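Local coordinates for protein acylneuraminate lyase (Mycoplasma synoviae, PDB 4N4P) that belongs to the dihydrodipicolinate synthetase family and folds as a TIM barrel, followed by further helices, in an assembly of four chains, at residues T211-A216 against A259-H264; V245-S250 against A287-D292; N34-K39 against D43-T48. All blocks are in the same frame, centred on the assembly; numbering follows the deposited sequence.

Contact 1 (T211-A216 against A259-H264); sequences TYNVNA and AIMRLH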
# COMPACT_ATOMS: atom_id res chain seq x y z
N THR A 211 8.70 11.34 22.19
CA THR A 211 8.62 12.81 22.32
C THR A 211 8.47 13.28 23.77
O THR A 211 8.72 14.45 24.08
CB THR A 211 7.50 13.44 21.44
OG1 THR A 211 6.22 13.04 21.95
CG2 THR A 211 7.64 12.99 19.98
N TYR A 212 8.11 12.37 24.67
CA TYR A 212 7.95 12.74 26.09
C TYR A 212 9.30 12.86 26.78
O TYR A 212 9.36 13.32 27.91
CB TYR A 212 7.06 11.74 26.86
CG TYR A 212 5.79 11.37 26.11
CD1 TYR A 212 4.97 12.37 25.56
CD2 TYR A 212 5.42 10.03 25.93
CE1 TYR A 212 3.80 12.05 24.85
CE2 TYR A 212 4.25 9.69 25.22
CZ TYR A 212 3.46 10.71 24.67
OH TYR A 212 2.32 10.38 23.96
N ASN A 213 10.37 12.45 26.10
CA ASN A 213 11.72 12.66 26.64
C ASN A 213 12.00 14.13 26.98
O ASN A 213 12.72 14.41 27.94
CB ASN A 213 12.82 12.18 25.66
CG ASN A 213 13.06 10.67 25.71
OD1 ASN A 213 12.65 9.91 24.80
ND2 ASN A 213 13.78 10.23 26.73
N VAL A 214 11.46 15.06 26.20
CA VAL A 214 11.79 16.47 26.41
C VAL A 214 10.54 17.38 26.49
O VAL A 214 10.66 18.57 26.80
CB VAL A 214 12.81 17.01 25.34
CG1 VAL A 214 14.10 16.19 25.38
CG2 VAL A 214 12.19 16.99 23.92
N ASN A 215 9.37 16.81 26.25
CA ASN A 215 8.14 17.58 26.34
C ASN A 215 7.04 16.91 27.14
O ASN A 215 5.85 16.97 26.76
CB ASN A 215 7.62 18.03 24.97
CG ASN A 215 6.70 19.22 25.07
OD1 ASN A 215 6.54 19.80 26.16
ND2 ASN A 215 6.12 19.62 23.94
N ALA A 216 7.42 16.30 28.27
CA ALA A 216 6.42 15.74 29.18
C ALA A 216 5.45 16.83 29.63
O ALA A 216 4.27 16.55 29.83
CB ALA A 216 7.09 15.07 30.41
N ALA A 259 20.36 16.19 21.54
CA ALA A 259 20.81 17.59 21.49
C ALA A 259 20.06 18.49 22.45
O ALA A 259 20.65 19.39 23.09
CB ALA A 259 20.71 18.13 20.06
N ILE A 260 18.75 18.27 22.55
CA ILE A 260 17.93 19.04 23.49
C ILE A 260 18.37 18.76 24.92
O ILE A 260 18.55 19.68 25.71
CB ILE A 260 16.42 18.81 23.26
CG1 ILE A 260 16.04 19.41 21.90
CG2 ILE A 260 15.59 19.44 24.42
CD1 ILE A 260 14.66 18.93 21.35
N MET A 261 18.57 17.49 25.23
CA MET A 261 19.07 17.13 26.55
C MET A 261 20.42 17.78 26.82
O MET A 261 20.59 18.39 27.88
CB MET A 261 19.12 15.62 26.74
CG MET A 261 17.74 15.03 26.83
SD MET A 261 17.86 13.30 27.26
CE MET A 261 16.17 12.72 27.03
N ARG A 262 21.35 17.68 25.86
CA ARG A 262 22.68 18.31 26.03
C ARG A 262 22.57 19.80 26.29
O ARG A 262 23.29 20.35 27.14
CB ARG A 262 23.57 18.07 24.81
CG ARG A 262 23.98 16.61 24.63
CD ARG A 262 25.19 16.51 23.70
NE ARG A 262 24.96 17.16 22.41
CZ ARG A 262 24.35 16.59 21.37
NH1 ARG A 262 23.84 15.35 21.46
NH2 ARG A 262 24.21 17.27 20.24
N LEU A 263 21.69 20.47 25.54
CA LEU A 263 21.40 21.90 25.72
C LEU A 263 20.92 22.20 27.15
O LEU A 263 21.15 23.30 27.65
CB LEU A 263 20.33 22.36 24.72
CG LEU A 263 19.88 23.83 24.75
CD1 LEU A 263 21.06 24.75 24.39
CD2 LEU A 263 18.67 24.03 23.80
N HIS A 264 20.27 21.23 27.79
CA HIS A 264 19.80 21.39 29.17
C HIS A 264 20.82 20.87 30.20
O HIS A 264 20.46 20.64 31.37
CB HIS A 264 18.46 20.70 29.35
CG HIS A 264 17.33 21.43 28.69
ND1 HIS A 264 17.11 21.38 27.33
CD2 HIS A 264 16.40 22.26 29.20
CE1 HIS A 264 16.07 22.14 27.03
NE2 HIS A 264 15.62 22.69 28.15
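V214 meets I260 and M261 where the N-terminal part of helix 212-227 lies against the C-terminal part of helix 253-263. V214 CG1 comes 3.7 Å from I260 CG2, with the two side chains crossing at about a right angle, and V214 CG1 also lies 4.1 Å from M261 CG. The second branch is used too: V214 CG2 approaches I260 CD1 at 4.1 Å. Two branched residues suit this place, because each offers two methyls to its partner. M261 runs on from there as an extended chain, chi2 -173° and chi3 -170°, which carries M261 CE to 3.7 Å from N213 CB. The axes of 212-216 and 259-263 approach to 10.4 Å, their directions 49° apart. Further out, H264, just past the end of its helix, turns its ring back so that ND1 donates a nearly straight bond of 2.8 Å to I260 O, with the acceptor in the ring plane. Y244 of helix 231-248 covers V214 and also bonds through OH to T211 O, while L295 and A287 lie against I260. No hydrogen bond spans the two segments; dispersion between buried methyl and methylene groups joins this barrel helix to helix 253-263.

Contact 2 (V245-S250 against A287-D292); sequences VLDLIS and AEFITD
Helices 231-248 and 280-294, the first just after the last strand-helix unit of the TIM barrel and the second near the chain's C-terminus, meet here, with L248 and I290 the nearest pair of residues at 6.5 Å between CA atoms. I290 supplies the inner half of the contact. I290 CD1 rests on the backbone, 3.5 Å from L248 N and 3.6 Å from D247 C, and also touches D247 CB, while I290 CG1 is a looser 4.4 Å from L248 CD1. Both chi1 and chi2 of I290 are near -60° (chi2 -64°), a bend that brings the slim terminal methyl onto the peptide between D247 and L248. I260 of helix 253-263 packs on both L248 and I290 and extends this apolar patch. At the exposed side F289 reaches D247: F289 CZ is 3.4 Å from D247 OD2, approached obliquely, with carboxylate and ring planes 59° apart. The same OD2 takes a hydrogen bond from Y294 OH and forms a salt bridge with K293 NZ. Where helix 231-248 ends, S250 OG donates to D247 O at 2.7 Å, joining S250 N on that carbonyl. The chemistry thus changes across the contact, from aliphatic packing inside to a carboxylate beside an aromatic ring outside; the lysine and tyrosine would be expected to stabilise the negative charge of D247 and hold its orientation beside the ring.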
# COMPACT_ATOMS: atom_id res chain seq x y z
N VAL A 245 5.98 18.03 17.50
CA VAL A 245 6.50 16.75 17.00
C VAL A 245 7.05 16.90 15.59
O VAL A 245 8.16 16.46 15.31
CB VAL A 245 5.44 15.63 17.06
CG1 VAL A 245 6.06 14.32 16.55
CG2 VAL A 245 4.93 15.44 18.54
N LEU A 246 6.28 17.51 14.69
CA LEU A 246 6.72 17.71 13.31
C LEU A 246 8.00 18.58 13.23
O LEU A 246 8.93 18.29 12.43
CB LEU A 246 5.59 18.31 12.47
CG LEU A 246 4.45 17.31 12.25
CD1 LEU A 246 3.33 17.88 11.39
CD2 LEU A 246 4.99 16.01 11.65
N ASP A 247 8.06 19.62 14.06
CA ASP A 247 9.25 20.49 14.09
C ASP A 247 10.44 19.68 14.60
O ASP A 247 11.55 19.75 14.05
CB ASP A 247 9.02 21.75 14.96
CG ASP A 247 8.37 22.89 14.20
OD1 ASP A 247 8.36 22.88 12.95
OD2 ASP A 247 7.93 23.85 14.84
N LEU A 248 10.21 18.90 15.66
CA LEU A 248 11.28 18.09 16.27
C LEU A 248 11.93 17.15 15.26
O LEU A 248 13.17 17.06 15.17
CB LEU A 248 10.72 17.27 17.44
CG LEU A 248 11.69 16.34 18.16
CD1 LEU A 248 12.79 17.15 18.87
CD2 LEU A 248 10.92 15.45 19.15
N ILE A 249 11.09 16.46 14.48
CA ILE A 249 11.58 15.44 13.56
C ILE A 249 11.96 16.02 12.21
O ILE A 249 12.21 15.26 11.25
CB ILE A 249 10.61 14.24 13.41
CG1 ILE A 249 9.28 14.70 12.78
CG2 ILE A 249 10.40 13.56 14.78
CD1 ILE A 249 8.26 13.59 12.53
N SER A 250 12.02 17.34 12.09
CA SER A 250 12.57 17.89 10.85
C SER A 250 14.08 17.61 10.78
O SER A 250 14.70 17.75 9.72
CB SER A 250 12.24 19.37 10.69
OG SER A 250 12.84 20.12 11.71
N ALA A 287 18.10 22.31 18.48
CA ALA A 287 17.71 22.12 19.88
C ALA A 287 17.20 23.39 20.53
O ALA A 287 16.19 23.37 21.22
CB ALA A 287 18.84 21.51 20.70
N GLU A 288 17.87 24.52 20.27
CA GLU A 288 17.42 25.81 20.79
C GLU A 288 16.09 26.21 20.21
O GLU A 288 15.23 26.65 20.93
CB GLU A 288 18.40 26.92 20.45
CG GLU A 288 19.73 26.78 21.12
CD GLU A 288 20.65 27.92 20.68
OE1 GLU A 288 21.17 27.87 19.55
OE2 GLU A 288 20.83 28.87 21.45
N PHE A 289 15.93 26.06 18.89
CA PHE A 289 14.65 26.35 18.21
C PHE A 289 13.49 25.60 18.87
O PHE A 289 12.48 26.21 19.26
CB PHE A 289 14.75 26.00 16.71
CG PHE A 289 13.42 25.83 16.00
CD1 PHE A 289 12.54 26.89 15.85
CD2 PHE A 289 13.07 24.58 15.45
CE1 PHE A 289 11.29 26.71 15.23
CE2 PHE A 289 11.85 24.39 14.79
CZ PHE A 289 10.95 25.47 14.68
N ILE A 290 13.63 24.28 19.01
CA ILE A 290 12.57 23.49 19.70
C ILE A 290 12.33 23.96 21.13
O ILE A 290 11.17 24.12 21.56
CB ILE A 290 12.89 21.99 19.68
CG1 ILE A 290 13.02 21.47 18.23
CG2 ILE A 290 11.82 21.16 20.55
CD1 ILE A 290 11.73 21.54 17.37
N THR A 291 13.41 24.08 21.89
CA THR A 291 13.35 24.49 23.30
C THR A 291 12.64 25.83 23.50
O THR A 291 11.73 25.95 24.34
CB THR A 291 14.78 24.52 23.94
OG1 THR A 291 15.32 23.20 23.94
CG2 THR A 291 14.76 25.04 25.35
N ASP A 292 13.07 26.85 22.75
CA ASP A 292 12.50 28.18 22.89
C ASP A 292 11.06 28.23 22.42
O ASP A 292 10.24 28.95 23.02
CB ASP A 292 13.33 29.24 22.12
CG ASP A 292 14.75 29.35 22.63
OD1 ASP A 292 15.00 28.93 23.79
OD2 ASP A 292 15.63 29.82 21.85

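Contact 3 (N34-K39 against D43-T48); sequences NFLVEK and DGIYIT
The C-terminal part of helix 26-39 lies beside strand 44-47 with L36 CA 7.8 Å from I45 CA and V37 CA 7.7 Å from D43 CA, and the helix widens into a pi-type turn over residues 35-39. I45 is the strand residue that faces the helix, and its two branches serve different partners. I45 CG2 lies 4.1 Å from L36 CD1, the side chains crossing obliquely, while I45 CD1, at the end of the longer branch, lies 4.1 Å from V37 CG2, where the crossing is close to a right angle. The division follows from the first torsion of I45, -57°: CG1 stands anti to the carbonyl carbon and CG2 anti to the backbone N, which spreads the branches toward successive residues of the helix. A branched isoleucine suits the position because it can meet two helix residues at once. L36 is extended beyond CB (chi2 180°), a shape that carries CD1 across to the strand, whereas the shorter V37 comes across I45 with a single methyl, CG2. In the TIM barrel, strands alternate with helices that pack around the outside, and this contact belongs to that layer: I45 points outward from the sheet to the helix just before it in the chain. Aliphatic leucine and valine fit a helix face turned to the barrel's strands. Backbone hydrogen bonds from G44 to L10 and from I45 to T78 set the strand between 9-12 and 78-82 in the closed barrel. V37 also touches N73, at the C-terminal end of helix 59-73, and R76 in the loop that follows; R76 is further gripped by a salt bridge from E38 OE2 and a hydrogen bond to N34 OD1.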
# COMPACT_ATOMS: atom_id res chain seq x y z
N ASN A 34 17.87 10.72 35.68
CA ASN A 34 17.56 11.81 36.59
C ASN A 34 16.80 12.95 35.92
O ASN A 34 15.90 13.52 36.52
CB ASN A 34 18.82 12.37 37.27
CG ASN A 34 19.51 11.37 38.20
OD1 ASN A 34 18.94 10.36 38.63
ND2 ASN A 34 20.77 11.67 38.53
N PHE A 35 17.18 13.30 34.69
CA PHE A 35 16.50 14.36 33.95
C PHE A 35 15.02 13.98 33.76
O PHE A 35 14.11 14.80 34.02
CB PHE A 35 17.21 14.56 32.60
CG PHE A 35 16.54 15.56 31.70
CD1 PHE A 35 16.59 16.92 31.97
CD2 PHE A 35 15.87 15.13 30.54
CE1 PHE A 35 15.99 17.85 31.11
CE2 PHE A 35 15.28 16.03 29.68
CZ PHE A 35 15.34 17.40 29.96
N LEU A 36 14.77 12.74 33.38
CA LEU A 36 13.39 12.28 33.13
C LEU A 36 12.56 12.28 34.41
O LEU A 36 11.42 12.76 34.44
CB LEU A 36 13.40 10.88 32.50
CG LEU A 36 14.07 10.83 31.11
CD1 LEU A 36 14.05 9.41 30.53
CD2 LEU A 36 13.34 11.83 30.19
N VAL A 37 13.15 11.76 35.49
CA VAL A 37 12.45 11.70 36.77
C VAL A 37 12.28 13.09 37.36
O VAL A 37 11.19 13.45 37.79
CB VAL A 37 13.21 10.79 37.77
CG1 VAL A 37 12.55 10.83 39.19
CG2 VAL A 37 13.29 9.33 37.23
N GLU A 38 13.35 13.88 37.39
CA GLU A 38 13.36 15.10 38.21
C GLU A 38 12.91 16.35 37.49
O GLU A 38 12.32 17.24 38.10
CB GLU A 38 14.75 15.32 38.82
CG GLU A 38 15.22 14.15 39.67
CD GLU A 38 16.74 14.12 39.89
OE1 GLU A 38 17.42 15.15 39.69
OE2 GLU A 38 17.26 13.04 40.23
N LYS A 39 13.21 16.43 36.18
CA LYS A 39 12.90 17.62 35.40
C LYS A 39 11.69 17.41 34.51
O LYS A 39 10.82 18.28 34.44
CB LYS A 39 14.09 18.06 34.53
CG LYS A 39 15.31 18.53 35.33
CD LYS A 39 14.97 19.79 36.14
CE LYS A 39 16.23 20.33 36.82
NZ LYS A 39 16.55 19.49 38.00
N ASP A 43 6.07 9.62 34.76
CA ASP A 43 5.50 8.58 35.60
C ASP A 43 6.26 7.28 35.50
O ASP A 43 6.19 6.43 36.40
CB ASP A 43 4.04 8.41 35.20
CG ASP A 43 3.27 9.69 35.33
OD1 ASP A 43 2.98 10.04 36.49
OD2 ASP A 43 3.00 10.37 34.30
N GLY A 44 7.00 7.10 34.40
CA GLY A 44 7.76 5.89 34.20
C GLY A 44 8.73 6.08 33.07
O GLY A 44 8.70 7.12 32.37
N ILE A 45 9.59 5.08 32.85
CA ILE A 45 10.56 5.13 31.76
C ILE A 45 10.52 3.81 31.02
O ILE A 45 10.47 2.74 31.65
CB ILE A 45 12.02 5.39 32.27
CG1 ILE A 45 12.06 6.67 33.08
CG2 ILE A 45 13.00 5.52 31.09
CD1 ILE A 45 13.35 6.84 33.92
N TYR A 46 10.55 3.87 29.69
CA TYR A 46 10.54 2.71 28.83
C TYR A 46 11.91 2.65 28.17
O TYR A 46 12.27 3.55 27.41
CB TYR A 46 9.46 2.90 27.75
CG TYR A 46 9.31 1.75 26.77
CD1 TYR A 46 8.62 0.60 27.13
CD2 TYR A 46 9.83 1.84 25.46
CE1 TYR A 46 8.45 -0.45 26.23
CE2 TYR A 46 9.66 0.79 24.55
CZ TYR A 46 8.98 -0.36 24.95
OH TYR A 46 8.77 -1.42 24.12
N ILE A 47 12.69 1.62 28.50
CA ILE A 47 14.09 1.58 28.08
C ILE A 47 14.36 0.58 26.98
O ILE A 47 13.60 -0.38 26.79
CB ILE A 47 15.06 1.37 29.25
CG1 ILE A 47 14.96 -0.07 29.77
CG2 ILE A 47 14.81 2.45 30.32
CD1 ILE A 47 16.20 -0.53 30.57
N THR A 48 15.48 0.81 26.29
CA THR A 48 15.99 -0.05 25.21
C THR A 48 14.96 -0.46 24.15
O THR A 48 14.96 -1.59 23.68
CB THR A 48 16.82 -1.29 25.75
OG1 THR A 48 16.02 -2.07 26.66
CG2 THR A 48 18.07 -0.78 26.48

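Contact 3 closes first along the chain, within the N-terminal part of the barrel, whereas contacts 1 and 2 come later and interleave: 211-216, 245-250, 259-264, then 287-292. The centres of contacts 1 and 2 are about 10 Å apart, and they touch through L263 and H264 on T291; helix 253-263 belongs to the surroundings of both. Contact 1 also meets contact 3, about 11 Å away between centres, where F35 lies against M261 and H264. Contact 1 therefore touches both the barrel's helix layer and the C-terminal helices, while contacts 2 and 3, with centres about 20 Å apart, stay about 8 Å apart at their nearest atoms.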